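Local coordinates for amine Dehydrogenase (Pseudomonas putida, PDB 1JMX), which probably transfers electrons through two covalently attached c-type hemes, as the heme-bearing alpha subunit of a quinohemoprotein amine dehydrogenase, at residues E83-T88 with G273-A278; Q346-V351 with G356-V361. All coordinates share one frame; numbering follows the deposited sequence.

Contact 1 of 2, residues E83-T88 with G273-A278; sequences ERRLNT and GLDFTA
R85 reaches out of its loop and ends on the carboxylate of D275, on strand 269-280 of the antiparallel barrel. Both terminal nitrogens go to the same oxygen: NH1 of R85 lies 2.9 Å from OD1 of D275, on its syn lone pair, while NH2 of R85 sits 3.0 Å from that OD1 and meets it from above the carboxylate plane. OD1 is close to the guanidinium plane, but the two flat groups are turned 55° apart, which fits a fork on one oxygen. The third donor is used within the loop: NE of R85 gives a nearly straight bond (174°) to OE1 of E83 at 3.0 Å, on the anti side of that carboxylate and tilted out of its plane. The side chain runs extended from CG to NE, carrying the charge across to the strand. Further along the loop, N of T88 closes the R85-T88 type I turn on O of R85, joined there by OG1 of T88. R84 makes its own salt bridge to D270. With one cation shared by two carboxylates, the guanidinium is probably fixed against rotation, which probably helps to tie the loop of the heme-binding region to the barrel.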
loop_
_atom_site.group_PDB
_atom_site.type_symbol
_atom_site.label_atom_id
_atom_site.label_comp_id
_atom_site.label_asym_id
_atom_site.label_seq_id
_atom_site.Cartn_x
_atom_site.Cartn_y
_atom_site.Cartn_z
ATOM N N GLU A 83 -5.580 11.989 -11.833
ATOM C CA GLU A 83 -5.028 11.648 -13.134
ATOM C C GLU A 83 -4.328 10.298 -13.123
ATOM O O GLU A 83 -3.756 9.877 -14.123
ATOM C CB GLU A 83 -4.093 12.762 -13.610
ATOM C CG GLU A 83 -4.830 14.081 -13.866
ATOM C CD GLU A 83 -3.902 15.260 -14.111
ATOM O OE1 GLU A 83 -2.681 15.117 -13.909
ATOM O OE2 GLU A 83 -4.393 16.341 -14.483
ATOM N N ARG A 84 -4.390 9.620 -11.981
ATOM C CA ARG A 84 -3.812 8.293 -11.814
ATOM C C ARG A 84 -2.330 8.183 -12.140
ATOM O O ARG A 84 -1.887 7.201 -12.734
ATOM C CB ARG A 84 -4.602 7.253 -12.624
ATOM C CG ARG A 84 -6.090 7.166 -12.279
ATOM C CD ARG A 84 -6.312 6.745 -10.835
ATOM N NE ARG A 84 -5.857 5.382 -10.582
ATOM C CZ ARG A 84 -5.776 4.835 -9.373
ATOM N NH1 ARG A 84 -6.116 5.530 -8.295
ATOM N NH2 ARG A 84 -5.362 3.585 -9.239
ATOM N N ARG A 85 -1.575 9.212 -11.782
ATOM C CA ARG A 85 -0.139 9.208 -11.991
ATOM C C ARG A 85 0.446 8.588 -10.722
ATOM O O ARG A 85 0.914 9.288 -9.823
ATOM C CB ARG A 85 0.368 10.634 -12.206
ATOM C CG ARG A 85 -0.255 11.325 -13.402
ATOM C CD ARG A 85 0.370 12.681 -13.615
ATOM N NE ARG A 85 -0.309 13.464 -14.645
ATOM C CZ ARG A 85 -0.000 13.461 -15.943
ATOM N NH1 ARG A 85 0.994 12.708 -16.400
ATOM N NH2 ARG A 85 -0.694 14.218 -16.790
ATOM N N LEU A 86 0.385 7.261 -10.653
ATOM C CA LEU A 86 0.865 6.518 -9.490
ATOM C C LEU A 86 2.377 6.424 -9.247
ATOM O O LEU A 86 2.792 5.933 -8.219
ATOM C CB LEU A 86 0.192 5.136 -9.407
ATOM C CG LEU A 86 -1.171 5.127 -8.685
ATOM C CD1 LEU A 86 -2.184 5.948 -9.445
ATOM C CD2 LEU A 86 -1.688 3.709 -8.501
ATOM N N ASN A 87 3.191 6.909 -10.180
ATOM C CA ASN A 87 4.641 6.903 -10.002
ATOM C C ASN A 87 5.099 8.253 -9.455
ATOM O O ASN A 87 6.289 8.491 -9.289
ATOM C CB ASN A 87 5.367 6.589 -11.319
ATOM C CG ASN A 87 5.326 5.120 -11.668
ATOM O OD1 ASN A 87 5.485 4.264 -10.800
ATOM N ND2 ASN A 87 5.111 4.817 -12.946
ATOM N N THR A 88 4.138 9.124 -9.160
ATOM C CA THR A 88 4.425 10.447 -8.621
ATOM C C THR A 88 5.066 10.333 -7.248
ATOM O O THR A 88 4.592 9.596 -6.386
ATOM C CB THR A 88 3.139 11.309 -8.498
ATOM O OG1 THR A 88 2.622 11.600 -9.804
ATOM C CG2 THR A 88 3.417 12.620 -7.779
ATOM N N GLY A 273 -1.013 5.923 -20.600
ATOM C CA GLY A 273 -1.775 7.112 -20.890
ATOM C C GLY A 273 -0.961 8.163 -21.602
ATOM O O GLY A 273 0.201 7.947 -21.948
ATOM N N LEU A 274 -1.574 9.314 -21.812
ATOM C CA LEU A 274 -0.917 10.410 -22.488
ATOM C C LEU A 274 -1.268 11.737 -21.833
ATOM O O LEU A 274 -2.353 11.901 -21.282
ATOM C CB LEU A 274 -1.318 10.434 -23.977
ATOM C CG LEU A 274 -2.810 10.422 -24.326
ATOM C CD1 LEU A 274 -3.112 11.465 -25.358
ATOM C CD2 LEU A 274 -3.241 9.057 -24.803
ATOM N N ASP A 275 -0.310 12.657 -21.820
ATOM C CA ASP A 275 -0.554 13.985 -21.280
ATOM C C ASP A 275 -1.483 14.613 -22.290
ATOM O O ASP A 275 -1.376 14.351 -23.485
ATOM C CB ASP A 275 0.745 14.774 -21.163
ATOM C CG ASP A 275 1.612 14.277 -20.030
ATOM O OD1 ASP A 275 1.080 13.581 -19.140
ATOM O OD2 ASP A 275 2.822 14.579 -20.021
ATOM N N PHE A 276 -2.390 15.449 -21.823
ATOM C CA PHE A 276 -3.354 16.023 -22.729
ATOM C C PHE A 276 -3.656 17.485 -22.478
ATOM O O PHE A 276 -4.020 17.886 -21.376
ATOM C CB PHE A 276 -4.629 15.187 -22.655
ATOM C CG PHE A 276 -5.706 15.612 -23.604
ATOM C CD1 PHE A 276 -5.963 14.868 -24.750
ATOM C CD2 PHE A 276 -6.519 16.702 -23.315
ATOM C CE1 PHE A 276 -7.024 15.199 -25.592
ATOM C CE2 PHE A 276 -7.576 17.042 -24.146
ATOM C CZ PHE A 276 -7.832 16.289 -25.286
ATOM N N THR A 277 -3.515 18.276 -23.531
ATOM C CA THR A 277 -3.808 19.693 -23.460
ATOM C C THR A 277 -4.619 20.017 -24.706
ATOM O O THR A 277 -4.370 19.464 -25.769
ATOM C CB THR A 277 -2.518 20.550 -23.346
ATOM O OG1 THR A 277 -2.876 21.936 -23.285
ATOM C CG2 THR A 277 -1.582 20.316 -24.522
ATOM N N ALA A 278 -5.657 20.821 -24.548
ATOM C CA ALA A 278 -6.503 21.178 -25.677
ATOM C C ALA A 278 -6.946 22.624 -25.563
ATOM O O ALA A 278 -6.861 23.230 -24.487
ATOM C CB ALA A 278 -7.728 20.254 -25.758
#

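Contact 2 of 2, residues Q346-V351 with G356-V361; sequences QREVAV and GVNLAV
R347 and L359 face each other as a hydrogen-bonded antiparallel pair in a beta hairpin, with N of R347 2.7 Å from O of L359 and N of L359 2.9 Å from O of R347. Their side chains leave on the same face of the sheet, and the CB atoms stand 4.1 Å apart. CG of R347 stands anti to its carbonyl carbon (chi1 -64°), 3.7 Å from CG2 of V361; the bend at chi2 then turns the outer chain past that valine. Cut back to an alanine here, the chain would be likely to leave V361 without this aliphatic neighbour and open a gap beside it. V349 lays CG2 against CB of L359 at 3.6 Å, the two side chains crossing at a slant; with CG1 anti to the backbone N (chi1 179°), CG2 is the branch left to face L359. L359 packs in turn on V289 of the neighbouring strand 285-295.

The other face carries Q346, E348, N358 and A360. Q346 folds over at chi2, crosses N358 at about a right angle with its OE1 against CB of N358, and rests NE2 3.8 Å from CB of A360. E348 turns its carboxylate back toward the hairpin end, where N of G356 makes a weak bond to its OE2 at 3.3 Å.

The chemistry is thus split: the R347 and L359 face, with V349 and V361 packed beside it, meets mainly through hydrocarbon, the other carries mostly polar chains, and backbone bonds between the strands, R347 with L359 and V349 to V357, hold the pairing in this E-set domain.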
loop_
_atom_site.group_PDB
_atom_site.type_symbol
_atom_site.label_atom_id
_atom_site.label_comp_id
_atom_site.label_asym_id
_atom_site.label_seq_id
_atom_site.Cartn_x
_atom_site.Cartn_y
_atom_site.Cartn_z
ATOM N N GLN A 346 17.037 27.474 -28.229
ATOM C CA GLN A 346 15.598 27.444 -28.452
ATOM C C GLN A 346 15.172 28.540 -29.443
ATOM O O GLN A 346 15.755 29.623 -29.493
ATOM C CB GLN A 346 14.831 27.580 -27.119
ATOM C CG GLN A 346 15.077 26.466 -26.075
ATOM C CD GLN A 346 14.151 25.238 -26.212
ATOM O OE1 GLN A 346 13.133 25.271 -26.918
ATOM N NE2 GLN A 346 14.504 24.153 -25.517
ATOM N N ARG A 347 14.147 28.245 -30.230
ATOM C CA ARG A 347 13.631 29.188 -31.221
ATOM C C ARG A 347 12.172 29.495 -30.935
ATOM O O ARG A 347 11.379 28.587 -30.675
ATOM C CB ARG A 347 13.744 28.595 -32.624
ATOM C CG ARG A 347 15.174 28.357 -33.058
ATOM C CD ARG A 347 15.896 29.681 -33.258
ATOM N NE ARG A 347 17.337 29.565 -33.063
ATOM C CZ ARG A 347 18.141 28.765 -33.755
ATOM N NH1 ARG A 347 17.673 27.987 -34.720
ATOM N NH2 ARG A 347 19.427 28.725 -33.456
ATOM N N GLU A 348 11.818 30.773 -30.935
ATOM C CA GLU A 348 10.434 31.113 -30.699
ATOM C C GLU A 348 9.708 30.885 -32.000
ATOM O O GLU A 348 9.916 31.613 -32.966
ATOM C CB GLU A 348 10.276 32.558 -30.242
ATOM C CG GLU A 348 9.546 32.695 -28.896
ATOM C CD GLU A 348 8.104 32.144 -28.905
ATOM O OE1 GLU A 348 7.871 30.985 -29.352
ATOM O OE2 GLU A 348 7.193 32.874 -28.438
ATOM N N VAL A 349 8.927 29.810 -32.047
ATOM C CA VAL A 349 8.153 29.458 -33.237
ATOM C C VAL A 349 6.947 30.386 -33.375
ATOM O O VAL A 349 6.430 30.895 -32.379
ATOM C CB VAL A 349 7.679 27.983 -33.172
ATOM C CG1 VAL A 349 6.859 27.621 -34.390
ATOM C CG2 VAL A 349 8.883 27.057 -33.070
ATOM N N ALA A 350 6.524 30.626 -34.614
ATOM C CA ALA A 350 5.379 31.489 -34.883
ATOM C C ALA A 350 4.657 31.142 -36.177
ATOM O O ALA A 350 5.251 30.593 -37.108
ATOM C CB ALA A 350 5.818 32.947 -34.921
ATOM N N VAL A 351 3.351 31.391 -36.190
ATOM C CA VAL A 351 2.527 31.175 -37.373
ATOM C C VAL A 351 1.825 32.517 -37.523
ATOM O O VAL A 351 0.791 32.774 -36.894
ATOM C CB VAL A 351 1.497 30.051 -37.188
ATOM C CG1 VAL A 351 0.752 29.813 -38.502
ATOM C CG2 VAL A 351 2.192 28.769 -36.733
ATOM N N GLY A 356 4.398 31.265 -28.927
ATOM C CA GLY A 356 4.012 30.454 -27.785
ATOM C C GLY A 356 4.854 29.224 -27.517
ATOM O O GLY A 356 5.142 28.909 -26.363
ATOM N N VAL A 357 5.244 28.517 -28.573
ATOM C CA VAL A 357 6.049 27.306 -28.439
ATOM C C VAL A 357 7.503 27.480 -28.863
ATOM O O VAL A 357 7.826 28.353 -29.668
ATOM C CB VAL A 357 5.438 26.151 -29.239
ATOM C CG1 VAL A 357 4.274 25.553 -28.473
ATOM C CG2 VAL A 357 4.974 26.645 -30.607
ATOM N N ASN A 358 8.381 26.641 -28.329
ATOM C CA ASN A 358 9.787 26.730 -28.681
ATOM C C ASN A 358 10.290 25.503 -29.427
ATOM O O ASN A 358 9.721 24.415 -29.312
ATOM C CB ASN A 358 10.635 27.002 -27.440
ATOM C CG ASN A 358 10.322 28.349 -26.804
ATOM O OD1 ASN A 358 9.968 29.311 -27.491
ATOM N ND2 ASN A 358 10.445 28.420 -25.483
ATOM N N LEU A 359 11.324 25.712 -30.241
ATOM C CA LEU A 359 11.948 24.650 -31.036
ATOM C C LEU A 359 13.429 24.606 -30.677
ATOM O O LEU A 359 14.140 25.601 -30.825
ATOM C CB LEU A 359 11.792 24.946 -32.533
ATOM C CG LEU A 359 12.193 23.885 -33.560
ATOM C CD1 LEU A 359 11.430 22.607 -33.318
ATOM C CD2 LEU A 359 11.891 24.398 -34.960
ATOM N N ALA A 360 13.887 23.466 -30.176
ATOM C CA ALA A 360 15.287 23.325 -29.800
ATOM C C ALA A 360 16.121 22.924 -30.997
ATOM O O ALA A 360 15.853 21.910 -31.635
ATOM C CB ALA A 360 15.440 22.290 -28.699
ATOM N N VAL A 361 17.074 23.774 -31.353
ATOM C CA VAL A 361 17.980 23.485 -32.452
ATOM C C VAL A 361 19.218 23.028 -31.715
ATOM O O VAL A 361 19.664 23.710 -30.800
ATOM C CB VAL A 361 18.318 24.744 -33.270
ATOM C CG1 VAL A 361 19.363 24.415 -34.339
ATOM C CG2 VAL A 361 17.070 25.277 -33.912
#

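How the contacts relate
Contact 1 comes first along the chain and closes before contact 2 opens; their centres lie 24 Å apart, and their nearest atoms about 9 Å, without touching. They share no sheet. Contact 1 runs from the loop between helices 54-67 and 94-100 to strand 269-280, the last strand of the eight-stranded barrel. Contact 2 is local, pairing strands 345-351 and 354-362 within the mixed sheet of another domain, where 354-362 also runs parallel to 285-295. Contact 1 thus joins two parts of the chain far apart in sequence, and probably helps to fasten them, whereas contact 2 is internal to one sheet; both lie away from the hemes.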